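Local coordinates for PA1221 (Pseudomonas aeruginosa, PDB 4DG8), which belongs to the ANL superfamily of AMP-binding enzymes, also contains a phosphopantetheine attachment site, and holds adenosine monophosphate in a pocket, at residues Gly188-Leu192 and Asn314-Thr318; Asn18-Asp22 and Ala340-Val344; Phe317-His321 and Ile333-Ile339; Ala167-Phe171 and Leu213-Thr219; Pro179-Cys184 and Ala371-Asp377. All blocks are in the same frame, centred on the assembly; numbering follows the deposited sequence.

Contact 1 of 5, residues Gly188-Leu192 and Asn314-Thr318; sequences GITRL and NTTFT
Arg191, on helix 186-193, reaches across a fully buried helix-to-loop contact to the backbone of segment 314-318, in the loop between strands 304-309 and 319-322. Its guanidinium takes two consecutive carbonyls. NH1 bonds to Thr315 O at 3.2 Å, nearly straight (167°), along the edge of the guanidinium and onto a lone pair in the carbonyl plane. NH2 bonds to Asn314 O at 2.7 Å, with the donor tilted out of that carbonyl's plane. With chi1 at 84°, the chain folds back over its own helix, where NH1 also makes a weak bond to Gly188 O, while NE is taken by Thr342 OG1. Beside this grip, Thr315 lays CG2 against Gly188 C at 3.6 Å and gives its hydroxyl to Gly369 O. One turn along the helix, Leu192 spreads its two methyls: CD2 meets Thr316 CB at 3.5 Å, the side chains crossing nearly at right angles, and CD1 meets Phe317 CD2 at 3.9 Å. The side chain of Phe317 lies about 7 Å from the bound adenosine monophosphate. The loop follows directly on the Tyr-Gly-Pro-Thr-Glu motif that begins at Tyr309, a signature of the nucleotide pocket in the ANL fold.

Contact 2 of 5, residues Asn18-Asp22 and Ala340-Val344; sequences NSLLD and AGTAV
Leu20 and Gly341 bring their backbones to a CA-CA distance of 4.6 Å, the point where the irregular N-terminal segment 18-22 comes up against the turn leading into strand 342-347. Gly341 sits at phi 89° and psi -9°, angles at which a side chain would be jammed against the carbonyl O of Ala340, so the turn suits a residue that has none. Across the gap Gly341 CA points a C-H at Leu20 O, 3.5 Å away, a weak polar contact in place of a conventional bond; the same Leu20 O accepts a real hydrogen bond from His26 NE2.

Of the side chains, Leu20 covers the turn and Leu21 the start of the strand. Leu20 presses CB towards Gly341 CA at 4.0 Å, and its CD1 reaches Ala340 CB at 4.3 Å, a loose touch. Leu21 makes the tighter approach through a single methyl: CD2 rests on the peptide at Thr342 C, 3.4 Å off, and continues onto Ala343 CB at 3.8 Å. CG lies beside the backbone N (chi1 -56°), which turns this branch towards the strand although the bond out of the backbone does not head there. Tyr390 of strand 385-390 touches both Leu21 and Ala343, adding to a small apolar patch.

The polar groups of 340-344 have partners elsewhere: Gly341 and Ala343 bond through their backbones to Ala368 and Phe366, and Ala340 N goes to Gln196 OE1. Across these two segments, then, the contact is mainly apolar, leucine side chains laid over backbone, with one CA-H...O contact beside them.

Contact 3 of 5, residues Phe317-His321 and Ile333-Ile339; sequences FTCCH and IPIGKAI
Cys320 and Lys337 form the antiparallel hydrogen-bonded pair at the centre of this contact, in which the short strand 337-338 runs along the edge of strand 319-322. Both backbone groups of each are used: Cys320 N gives to Lys337 O at 3.1 Å, and Lys337 N gives to Cys320 O at 3.2 Å, coming from above the plane of that carbonyl. Further along, Ile339 N donates to Thr318 O at 3.1 Å, tilted from the carbonyl plane, and the same carbonyl takes a C-H from Ala338 CA. Cys319 and Ala338 are the non-hydrogen-bonded pair between these bonds.

The outer partners account for other groups. Thr318 and Cys319 both face Tyr309 of strand 304-309, a classic beta bulge, while Ile335 and Gly336 make a second one against Leu412. The Thr318 hydroxyl has its polar partner in the side chain of Asn314. Pro334 O accepts from Asn307 ND2, and His321 CB lies close to that carbonyl at 3.4 Å.

Among the side chains, His321 stands with CG anti to its own N (chi1 178°), which brings one face of the ring over Pro334 CB. That carbon sits 3.7 Å from the ring centroid and 14° off the normal, a CH-pi contact; Ile333 CG2 comes in at the edge. Ring atom NE2 is hydrogen-bonded to Asp327 OD2. At the far end Ile339 fits CG2 against Cys320 SG at 3.6 Å, and its CD1 lies 4.1 Å from Phe317 CB.

Backbone bonds set the register, whereas the histidine is held by a proline at its face and an aspartate at its nitrogen, a combination that should restrict rotation of the ring.

Contact 4 of 5, residues Ala167-Phe171 and Leu213-Thr219; sequences AYINF and LSFDAAT
Tyr168 OH, at the end of a tyrosine from strand 166-172, is gripped by two groups at once: Thr219 OG1 of helix 217-226 at 2.7 Å, and a water, also at 2.7 Å, to which the phenol gives its proton. The water in turn donates to Asp216 OD1 at 2.8 Å, so a single water bridges strand and loop. Thr219 OG1 also lies 3.3 Å from Asp216 O, a weak contact at the helix start.

The phenol oxygen lies 3.6 Å from Asp216 CB, and the ring and carboxylate stand nearly perpendicular, 87° apart. Tyr168 places CG between its backbone N and carbonyl carbon (chi1 65°), a crowded position that sends the ring across towards the helix start; Tyr104 packs against the ring. Asn170, two residues along the strand on the same side, lays its amide end against the chain from Ser214 to Asp216, crossing the Asp216 side chain at about a right angle.

Asp216 OD1 has a second donor in Thr316 N. One carboxylate oxygen thus takes both a water and a backbone N-H, which should limit the turning of the group.

Contact 5 of 5, residues Pro179-Cys184 and Ala371-Asp377; sequences PKAIAC and AQGYRND
Strand 373-374, short and weakly bonded, pairs antiparallel with strand 180-185 as the outermost strand of the seven-stranded sheet, just where the SGTTGRPK signature of this family ends at Lys180. Ile182 and Tyr374 are a non-hydrogen-bonded pair with side chains lying side by side, Ile182 CG1 touching Tyr374 CE1 at 3.6 Å; the Tyr374 hydroxyl goes on to Glu313. Among the backbone bonds, Ala183 N reaches Gly373 O at 3.0 Å, with Arg375 N on Ala181 O and Gln372 N on Ala183 O to either side.

Where the pairing ends, Asn376 takes over with its amide. ND2 gives to Pro179 O at 3.1 Å in the plane of both groups, and OD1 accepts Ala181 N at 2.9 Å, almost straight (176°) though from above the carbonyl plane. Its chi1 of 71° turns the amide across to the strand, and ND2 has Gln122 as a further partner. Lys180, bent at chi2, makes a salt bridge from NZ to Asp377 OD2 at 2.8 Å, on its anti side and tilted out of the carboxylate plane, an oxygen shared with Arg380.

One amide thus imitates a strand's donor and acceptor, while the carboxylate, which also caps helix 378-384, is probably kept ionised by its two cationic partners.

Contact 1 lies among the others and touches all four. Arg191 NE bonds to Thr342 OG1 of contact 2 at 2.9 Å, Leu192 CD1 packs on Ile339 CD1 of contact 3 at 3.9 Å, Thr316 OG1 lies 3.6 Å from Thr219 CB of contact 4, and Thr315 OG1 is 3.7 Å from Cys184 SG of contact 5. Contacts 1 and 3 share Phe317 and Thr318. Contacts 4 and 5 are joined through adjacent strands of one sheet, with Asn170 O 2.9 Å from Ile182 N. The ligand lies near several: side chains of Ile335 and Asp216 come within about 4 Å of adenosine monophosphate and Ile182 within about 6 Å, whereas that of Thr342 stays about 13 Å away.

Contact 1 of 5, residues Gly188-Leu192 and Asn314-Thr318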
# COMPACT_ATOMS: atom_id res chain seq x y z
N GLY A 188 -6.95 10.89 -5.94
CA GLY A 188 -7.07 9.51 -5.50
C GLY A 188 -7.04 9.45 -3.98
O GLY A 188 -7.79 8.70 -3.32
N ILE A 189 -6.18 10.30 -3.41
CA ILE A 189 -6.05 10.39 -1.96
C ILE A 189 -7.25 11.04 -1.27
O ILE A 189 -7.75 10.50 -0.27
CB ILE A 189 -4.79 11.18 -1.55
CG1 ILE A 189 -3.54 10.48 -2.08
CG2 ILE A 189 -4.73 11.29 -0.04
CD1 ILE A 189 -2.24 11.23 -1.78
N THR A 190 -7.69 12.20 -1.77
CA THR A 190 -8.80 12.90 -1.11
C THR A 190 -10.12 12.14 -1.32
O THR A 190 -10.97 12.12 -0.43
CB THR A 190 -8.94 14.40 -1.52
OG1 THR A 190 -9.18 14.50 -2.92
CG2 THR A 190 -7.67 15.20 -1.15
N ARG A 191 -10.28 11.47 -2.47
CA ARG A 191 -11.46 10.64 -2.69
C ARG A 191 -11.42 9.45 -1.74
O ARG A 191 -12.45 9.07 -1.18
CB ARG A 191 -11.63 10.20 -4.16
CG ARG A 191 -10.84 8.92 -4.58
CD ARG A 191 -11.59 7.67 -4.12
NE ARG A 191 -11.31 6.45 -4.89
CZ ARG A 191 -10.21 5.71 -4.74
NH1 ARG A 191 -9.25 6.07 -3.90
NH2 ARG A 191 -10.06 4.61 -5.46
N LEU A 192 -10.23 8.89 -1.52
CA LEU A 192 -10.10 7.79 -0.57
C LEU A 192 -10.53 8.21 0.84
O LEU A 192 -11.23 7.45 1.54
CB LEU A 192 -8.64 7.27 -0.52
CG LEU A 192 -8.35 6.21 0.57
CD1 LEU A 192 -9.14 4.93 0.29
CD2 LEU A 192 -6.86 5.92 0.72
N ASN A 314 -5.65 1.75 -8.49
CA ASN A 314 -6.87 2.44 -8.05
C ASN A 314 -6.75 3.13 -6.68
O ASN A 314 -7.75 3.30 -5.98
CB ASN A 314 -8.16 1.64 -8.28
CG ASN A 314 -9.43 2.52 -8.23
OD1 ASN A 314 -9.43 3.69 -8.64
ND2 ASN A 314 -10.52 1.95 -7.72
N THR A 315 -5.51 3.34 -6.24
CA THR A 315 -5.25 4.11 -5.03
C THR A 315 -5.83 3.51 -3.74
O THR A 315 -6.88 3.95 -3.27
CB THR A 315 -5.68 5.61 -5.17
OG1 THR A 315 -5.24 6.11 -6.44
CG2 THR A 315 -5.07 6.48 -4.02
N THR A 316 -5.14 2.51 -3.17
CA THR A 316 -5.60 1.91 -1.91
C THR A 316 -6.84 1.01 -2.00
O THR A 316 -6.69 -0.22 -1.99
CB THR A 316 -5.71 2.96 -0.79
OG1 THR A 316 -4.51 3.73 -0.76
CG2 THR A 316 -5.91 2.27 0.57
N PHE A 317 -8.02 1.57 -1.83
CA PHE A 317 -9.24 0.77 -1.89
C PHE A 317 -10.05 0.99 -3.16
O PHE A 317 -10.11 2.09 -3.71
CB PHE A 317 -10.15 1.10 -0.70
CG PHE A 317 -9.60 0.70 0.63
CD1 PHE A 317 -8.73 -0.38 0.74
CD2 PHE A 317 -9.99 1.38 1.79
CE1 PHE A 317 -8.24 -0.76 1.98
CE2 PHE A 317 -9.49 1.00 3.02
CZ PHE A 317 -8.60 -0.06 3.11
N THR A 318 -10.71 -0.08 -3.57
CA THR A 318 -11.65 -0.07 -4.68
C THR A 318 -13.03 -0.38 -4.10
O THR A 318 -13.98 0.36 -4.32
CB THR A 318 -11.23 -1.05 -5.79
OG1 THR A 318 -10.01 -0.58 -6.38
CG2 THR A 318 -12.28 -1.11 -6.87

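Contact 2 of 5, residues Asn18-Asp22 and Ala340-Val344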
# COMPACT_ATOMS: atom_id res chain seq x y z
N ASN A 18 -21.39 9.46 -9.67
CA ASN A 18 -22.00 10.33 -10.67
C ASN A 18 -21.39 11.72 -10.55
O ASN A 18 -22.02 12.65 -10.05
CB ASN A 18 -23.53 10.37 -10.57
N SER A 19 -20.14 11.82 -11.00
CA SER A 19 -19.31 13.02 -10.88
C SER A 19 -18.46 13.07 -9.63
O SER A 19 -17.52 13.87 -9.57
CB SER A 19 -20.16 14.29 -10.87
OG SER A 19 -20.45 14.68 -9.53
N LEU A 20 -18.70 12.20 -8.66
CA LEU A 20 -17.67 11.98 -7.67
C LEU A 20 -16.58 11.20 -8.41
O LEU A 20 -15.44 11.12 -7.95
CB LEU A 20 -18.17 11.19 -6.46
CG LEU A 20 -18.83 12.03 -5.35
CD1 LEU A 20 -18.97 11.22 -4.07
CD2 LEU A 20 -18.05 13.32 -5.10
N LEU A 21 -16.96 10.65 -9.56
CA LEU A 21 -16.04 9.85 -10.35
C LEU A 21 -15.04 10.73 -11.10
O LEU A 21 -14.04 10.24 -11.62
CB LEU A 21 -16.81 8.97 -11.33
CG LEU A 21 -17.85 8.07 -10.66
CD1 LEU A 21 -18.77 7.47 -11.71
CD2 LEU A 21 -17.17 6.99 -9.81
N ASP A 22 -15.32 12.02 -11.12
CA ASP A 22 -14.47 13.02 -11.76
C ASP A 22 -13.36 13.42 -10.79
O ASP A 22 -13.64 13.80 -9.65
CB ASP A 22 -15.32 14.24 -12.10
CG ASP A 22 -14.52 15.38 -12.74
OD1 ASP A 22 -13.48 15.11 -13.39
OD2 ASP A 22 -14.97 16.55 -12.62
N ALA A 340 -16.81 5.58 -2.16
CA ALA A 340 -17.13 6.86 -2.79
C ALA A 340 -16.00 7.33 -3.73
O ALA A 340 -14.82 7.19 -3.41
CB ALA A 340 -17.46 7.92 -1.73
N GLY A 341 -16.37 7.88 -4.89
CA GLY A 341 -15.39 8.37 -5.85
C GLY A 341 -14.95 7.28 -6.81
O GLY A 341 -14.28 7.53 -7.81
N THR A 342 -15.37 6.06 -6.52
CA THR A 342 -15.05 4.93 -7.37
C THR A 342 -16.32 4.27 -7.89
O THR A 342 -17.38 4.37 -7.28
CB THR A 342 -14.19 3.93 -6.60
OG1 THR A 342 -12.91 4.52 -6.37
CG2 THR A 342 -14.03 2.62 -7.36
N ALA A 343 -16.21 3.62 -9.05
CA ALA A 343 -17.27 2.73 -9.51
C ALA A 343 -16.65 1.42 -9.99
O ALA A 343 -15.49 1.39 -10.36
CB ALA A 343 -18.08 3.39 -10.63
N VAL A 344 -17.41 0.33 -9.96
CA VAL A 344 -16.91 -0.92 -10.53
C VAL A 344 -17.93 -1.59 -11.44
O VAL A 344 -19.13 -1.41 -11.29
CB VAL A 344 -16.49 -1.95 -9.44
CG1 VAL A 344 -15.35 -1.41 -8.60
CG2 VAL A 344 -17.68 -2.33 -8.55

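Contact 3 of 5, residues Phe317-His321 and Ile333-Ile339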
# COMPACT_ATOMS: atom_id res chain seq x y z
N PHE A 317 -8.02 1.57 -1.83
CA PHE A 317 -9.24 0.77 -1.89
C PHE A 317 -10.05 0.99 -3.16
O PHE A 317 -10.11 2.09 -3.71
CB PHE A 317 -10.15 1.10 -0.70
CG PHE A 317 -9.60 0.70 0.63
CD1 PHE A 317 -8.73 -0.38 0.74
CD2 PHE A 317 -9.99 1.38 1.79
CE1 PHE A 317 -8.24 -0.76 1.98
CE2 PHE A 317 -9.49 1.00 3.02
CZ PHE A 317 -8.60 -0.06 3.11
N THR A 318 -10.71 -0.08 -3.57
CA THR A 318 -11.65 -0.07 -4.68
C THR A 318 -13.03 -0.38 -4.10
O THR A 318 -13.98 0.36 -4.32
CB THR A 318 -11.23 -1.05 -5.79
OG1 THR A 318 -10.01 -0.58 -6.38
CG2 THR A 318 -12.28 -1.11 -6.87
N CYS A 319 -13.14 -1.51 -3.41
CA CYS A 319 -14.35 -1.82 -2.65
C CYS A 319 -14.06 -1.98 -1.16
O CYS A 319 -12.99 -2.44 -0.78
CB CYS A 319 -15.00 -3.10 -3.17
SG CYS A 319 -15.38 -3.09 -4.93
N CYS A 320 -15.03 -1.61 -0.32
CA CYS A 320 -14.99 -1.96 1.09
C CYS A 320 -16.31 -2.55 1.52
O CYS A 320 -17.35 -2.28 0.91
CB CYS A 320 -14.67 -0.76 1.97
SG CYS A 320 -13.04 -0.10 1.71
N HIS A 321 -16.25 -3.35 2.58
CA HIS A 321 -17.45 -3.96 3.15
C HIS A 321 -17.40 -3.89 4.68
O HIS A 321 -16.45 -4.36 5.29
CB HIS A 321 -17.59 -5.41 2.68
CG HIS A 321 -18.77 -6.13 3.25
ND1 HIS A 321 -20.07 -5.76 2.98
CD2 HIS A 321 -18.84 -7.19 4.09
CE1 HIS A 321 -20.89 -6.56 3.63
NE2 HIS A 321 -20.18 -7.43 4.32
N ILE A 333 -15.71 -13.41 3.53
CA ILE A 333 -16.24 -12.08 3.84
C ILE A 333 -16.36 -11.29 2.54
O ILE A 333 -15.36 -11.16 1.82
CB ILE A 333 -15.29 -11.29 4.76
CG1 ILE A 333 -14.96 -12.09 6.03
CG2 ILE A 333 -15.89 -9.91 5.10
CD1 ILE A 333 -16.17 -12.48 6.86
N PRO A 334 -17.56 -10.76 2.24
CA PRO A 334 -17.72 -9.94 1.03
C PRO A 334 -16.67 -8.83 0.99
O PRO A 334 -16.19 -8.41 2.06
CB PRO A 334 -19.12 -9.31 1.21
CG PRO A 334 -19.87 -10.29 2.07
CD PRO A 334 -18.82 -10.89 3.00
N ILE A 335 -16.28 -8.42 -0.21
CA ILE A 335 -15.45 -7.22 -0.37
C ILE A 335 -16.36 -6.02 -0.63
O ILE A 335 -15.90 -4.89 -0.78
CB ILE A 335 -14.36 -7.35 -1.46
CG1 ILE A 335 -14.97 -7.64 -2.84
CG2 ILE A 335 -13.33 -8.42 -1.05
CD1 ILE A 335 -13.92 -7.79 -3.98
N GLY A 336 -17.66 -6.28 -0.64
CA GLY A 336 -18.66 -5.23 -0.63
C GLY A 336 -18.90 -4.45 -1.91
O GLY A 336 -19.13 -5.03 -2.98
N LYS A 337 -18.89 -3.12 -1.79
CA LYS A 337 -19.22 -2.26 -2.92
C LYS A 337 -18.20 -1.14 -3.10
O LYS A 337 -17.35 -0.93 -2.24
CB LYS A 337 -20.63 -1.67 -2.74
CG LYS A 337 -21.74 -2.72 -2.69
CD LYS A 337 -23.10 -2.11 -2.31
CE LYS A 337 -24.22 -3.15 -2.28
NZ LYS A 337 -25.51 -2.59 -1.74
N ALA A 338 -18.28 -0.45 -4.23
CA ALA A 338 -17.40 0.68 -4.55
C ALA A 338 -17.35 1.74 -3.44
O ALA A 338 -18.38 2.16 -2.92
CB ALA A 338 -17.83 1.34 -5.87
N ILE A 339 -16.16 2.17 -3.06
CA ILE A 339 -16.06 3.28 -2.14
C ILE A 339 -16.43 4.54 -2.89
O ILE A 339 -16.41 4.57 -4.13
CB ILE A 339 -14.65 3.41 -1.52
CG1 ILE A 339 -13.65 3.89 -2.56
CG2 ILE A 339 -14.18 2.05 -0.94
CD1 ILE A 339 -12.34 4.37 -1.94

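Contact 4 of 5, residues Ala167-Phe171 and Leu213-Thr219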
# COMPACT_ATOMS: atom_id res chain seq x y z
N ALA A 167 0.50 13.02 -6.56
CA ALA A 167 0.93 13.03 -5.15
C ALA A 167 2.11 12.10 -4.82
O ALA A 167 3.00 12.42 -4.01
CB ALA A 167 -0.26 12.75 -4.23
N TYR A 168 2.10 10.90 -5.38
CA TYR A 168 3.17 9.97 -5.05
C TYR A 168 3.35 8.87 -6.07
O TYR A 168 2.48 8.64 -6.92
CB TYR A 168 3.00 9.38 -3.63
CG TYR A 168 1.79 8.50 -3.41
CD1 TYR A 168 1.76 7.19 -3.86
CD2 TYR A 168 0.69 8.98 -2.72
CE1 TYR A 168 0.64 6.38 -3.66
CE2 TYR A 168 -0.43 8.18 -2.50
CZ TYR A 168 -0.46 6.89 -2.97
OH TYR A 168 -1.58 6.11 -2.73
N ILE A 169 4.48 8.19 -5.98
CA ILE A 169 4.72 7.00 -6.77
C ILE A 169 4.93 5.77 -5.87
O ILE A 169 5.66 5.83 -4.89
CB ILE A 169 5.94 7.17 -7.69
CG1 ILE A 169 5.63 8.24 -8.74
CG2 ILE A 169 6.33 5.81 -8.35
CD1 ILE A 169 6.79 8.61 -9.62
N ASN A 170 4.27 4.66 -6.20
CA ASN A 170 4.54 3.38 -5.56
C ASN A 170 4.98 2.39 -6.61
O ASN A 170 4.32 2.23 -7.64
CB ASN A 170 3.31 2.82 -4.84
CG ASN A 170 3.03 3.52 -3.52
OD1 ASN A 170 3.58 4.60 -3.23
ND2 ASN A 170 2.16 2.92 -2.71
N PHE A 171 6.09 1.70 -6.36
CA PHE A 171 6.57 0.75 -7.37
C PHE A 171 5.84 -0.59 -7.18
O PHE A 171 5.61 -1.03 -6.04
CB PHE A 171 8.08 0.56 -7.26
CG PHE A 171 8.87 1.55 -8.08
CD1 PHE A 171 9.01 1.39 -9.44
CD2 PHE A 171 9.48 2.64 -7.47
CE1 PHE A 171 9.74 2.31 -10.20
CE2 PHE A 171 10.22 3.56 -8.22
CZ PHE A 171 10.35 3.39 -9.58
N LEU A 213 5.85 3.45 3.85
CA LEU A 213 5.40 4.24 2.70
C LEU A 213 5.52 3.54 1.33
O LEU A 213 5.09 4.09 0.32
CB LEU A 213 6.13 5.57 2.64
CG LEU A 213 5.81 6.60 3.71
CD1 LEU A 213 6.93 7.67 3.72
CD2 LEU A 213 4.41 7.21 3.48
N SER A 214 6.12 2.36 1.29
CA SER A 214 6.18 1.61 0.04
C SER A 214 4.84 0.93 -0.22
O SER A 214 4.59 0.42 -1.32
CB SER A 214 7.32 0.59 0.09
OG SER A 214 7.25 -0.14 1.30
N PHE A 215 3.96 0.93 0.78
CA PHE A 215 2.60 0.42 0.59
C PHE A 215 1.55 1.53 0.63
O PHE A 215 1.58 2.41 1.50
CB PHE A 215 2.26 -0.59 1.69
CG PHE A 215 3.34 -1.60 1.92
CD1 PHE A 215 3.38 -2.77 1.17
CD2 PHE A 215 4.30 -1.39 2.89
CE1 PHE A 215 4.39 -3.71 1.38
CE2 PHE A 215 5.30 -2.33 3.11
CZ PHE A 215 5.34 -3.50 2.35
N ASP A 216 0.55 1.44 -0.25
CA ASP A 216 -0.47 2.49 -0.25
C ASP A 216 -1.50 2.32 0.87
O ASP A 216 -2.44 3.12 0.96
CB ASP A 216 -1.14 2.70 -1.63
CG ASP A 216 -2.01 1.53 -2.06
OD1 ASP A 216 -2.61 1.61 -3.15
OD2 ASP A 216 -2.10 0.54 -1.31
N ALA A 217 -1.33 1.32 1.73
CA ALA A 217 -2.08 1.29 2.99
C ALA A 217 -1.73 2.54 3.80
O ALA A 217 -2.57 3.12 4.52
CB ALA A 217 -1.78 0.00 3.80
N ALA A 218 -0.47 2.95 3.68
CA ALA A 218 0.01 4.16 4.32
C ALA A 218 -0.83 5.37 3.96
O ALA A 218 -1.07 6.24 4.79
CB ALA A 218 1.49 4.42 3.97
N THR A 219 -1.27 5.43 2.70
CA THR A 219 -2.09 6.56 2.27
C THR A 219 -3.31 6.72 3.17
O THR A 219 -3.70 7.85 3.54
CB THR A 219 -2.58 6.36 0.83
OG1 THR A 219 -1.44 6.11 -0.01
CG2 THR A 219 -3.32 7.59 0.34
O HOH W 1 -2.07 4.10 -4.39

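Contact 5 of 5, residues Pro179-Cys184 and Ala371-Asp377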
# COMPACT_ATOMS: atom_id res chain seq x y z
N PRO A 179 10.25 -3.51 -12.17
CA PRO A 179 9.38 -2.73 -11.29
C PRO A 179 8.64 -1.63 -12.07
O PRO A 179 9.24 -0.89 -12.85
CB PRO A 179 10.35 -2.12 -10.27
CG PRO A 179 11.71 -2.18 -10.95
CD PRO A 179 11.67 -3.42 -11.80
N LYS A 180 7.33 -1.55 -11.87
CA LYS A 180 6.52 -0.56 -12.56
C LYS A 180 6.08 0.55 -11.59
O LYS A 180 5.56 0.28 -10.51
CB LYS A 180 5.31 -1.23 -13.22
CG LYS A 180 5.71 -2.34 -14.19
CD LYS A 180 6.69 -1.84 -15.26
CE LYS A 180 7.07 -2.95 -16.24
NZ LYS A 180 7.91 -2.48 -17.40
N ALA A 181 6.29 1.80 -11.99
CA ALA A 181 5.97 2.92 -11.12
C ALA A 181 4.53 3.40 -11.31
O ALA A 181 4.17 3.87 -12.38
CB ALA A 181 6.93 4.06 -11.37
N ILE A 182 3.73 3.28 -10.25
CA ILE A 182 2.34 3.74 -10.29
C ILE A 182 2.21 5.16 -9.76
O ILE A 182 2.49 5.41 -8.60
CB ILE A 182 1.42 2.78 -9.50
CG1 ILE A 182 1.39 1.41 -10.17
CG2 ILE A 182 -0.00 3.37 -9.35
CD1 ILE A 182 0.82 0.27 -9.28
N ALA A 183 1.80 6.10 -10.61
CA ALA A 183 1.67 7.48 -10.14
C ALA A 183 0.25 7.75 -9.72
O ALA A 183 -0.68 7.70 -10.53
CB ALA A 183 2.14 8.50 -11.19
N CYS A 184 0.09 8.02 -8.44
CA CYS A 184 -1.21 8.28 -7.84
C CYS A 184 -1.38 9.78 -7.62
O CYS A 184 -0.44 10.51 -7.42
CB CYS A 184 -1.38 7.50 -6.55
SG CYS A 184 -1.56 5.69 -6.88
N ALA A 371 -5.01 5.70 -11.08
CA ALA A 371 -3.70 6.32 -11.14
C ALA A 371 -3.55 6.98 -12.51
O ALA A 371 -4.28 6.65 -13.45
CB ALA A 371 -2.59 5.29 -10.90
N GLN A 372 -2.65 7.95 -12.61
CA GLN A 372 -2.33 8.54 -13.90
C GLN A 372 -1.83 7.44 -14.83
O GLN A 372 -2.12 7.45 -16.04
CB GLN A 372 -1.28 9.64 -13.73
CG GLN A 372 -0.81 10.26 -15.04
CD GLN A 372 0.46 11.06 -14.87
OE1 GLN A 372 1.56 10.51 -14.72
NE2 GLN A 372 0.33 12.39 -14.90
N GLY A 373 -1.09 6.49 -14.27
CA GLY A 373 -0.61 5.36 -15.06
C GLY A 373 0.72 4.84 -14.54
O GLY A 373 1.11 5.15 -13.42
N TYR A 374 1.42 4.06 -15.36
CA TYR A 374 2.74 3.59 -14.95
C TYR A 374 3.72 4.61 -15.44
O TYR A 374 3.94 4.74 -16.64
CB TYR A 374 3.05 2.22 -15.54
CG TYR A 374 2.06 1.18 -15.10
CD1 TYR A 374 2.06 0.72 -13.78
CD2 TYR A 374 1.13 0.67 -15.98
CE1 TYR A 374 1.15 -0.22 -13.35
CE2 TYR A 374 0.21 -0.28 -15.56
CZ TYR A 374 0.22 -0.72 -14.25
OH TYR A 374 -0.68 -1.67 -13.85
N ARG A 375 4.31 5.33 -14.50
CA ARG A 375 5.09 6.51 -14.82
C ARG A 375 6.22 6.15 -15.77
O ARG A 375 6.60 6.92 -16.65
CB ARG A 375 5.64 7.13 -13.52
CG ARG A 375 6.30 8.48 -13.70
CD ARG A 375 5.26 9.59 -13.92
NE ARG A 375 5.96 10.87 -13.88
CZ ARG A 375 5.42 12.06 -14.11
NH1 ARG A 375 4.13 12.19 -14.40
NH2 ARG A 375 6.20 13.14 -14.04
N ASN A 376 6.75 4.94 -15.58
CA ASN A 376 7.86 4.44 -16.38
C ASN A 376 7.52 3.45 -17.51
O ASN A 376 8.45 2.90 -18.12
CB ASN A 376 8.93 3.85 -15.45
CG ASN A 376 8.48 2.56 -14.82
OD1 ASN A 376 7.28 2.32 -14.65
ND2 ASN A 376 9.45 1.70 -14.47
N ASP A 377 6.25 3.14 -17.73
CA ASP A 377 5.90 2.26 -18.86
C ASP A 377 4.66 2.77 -19.61
O ASP A 377 3.52 2.49 -19.20
CB ASP A 377 5.61 0.87 -18.29
CG ASP A 377 5.59 -0.23 -19.36
OD1 ASP A 377 5.30 0.05 -20.54
OD2 ASP A 377 5.86 -1.39 -18.98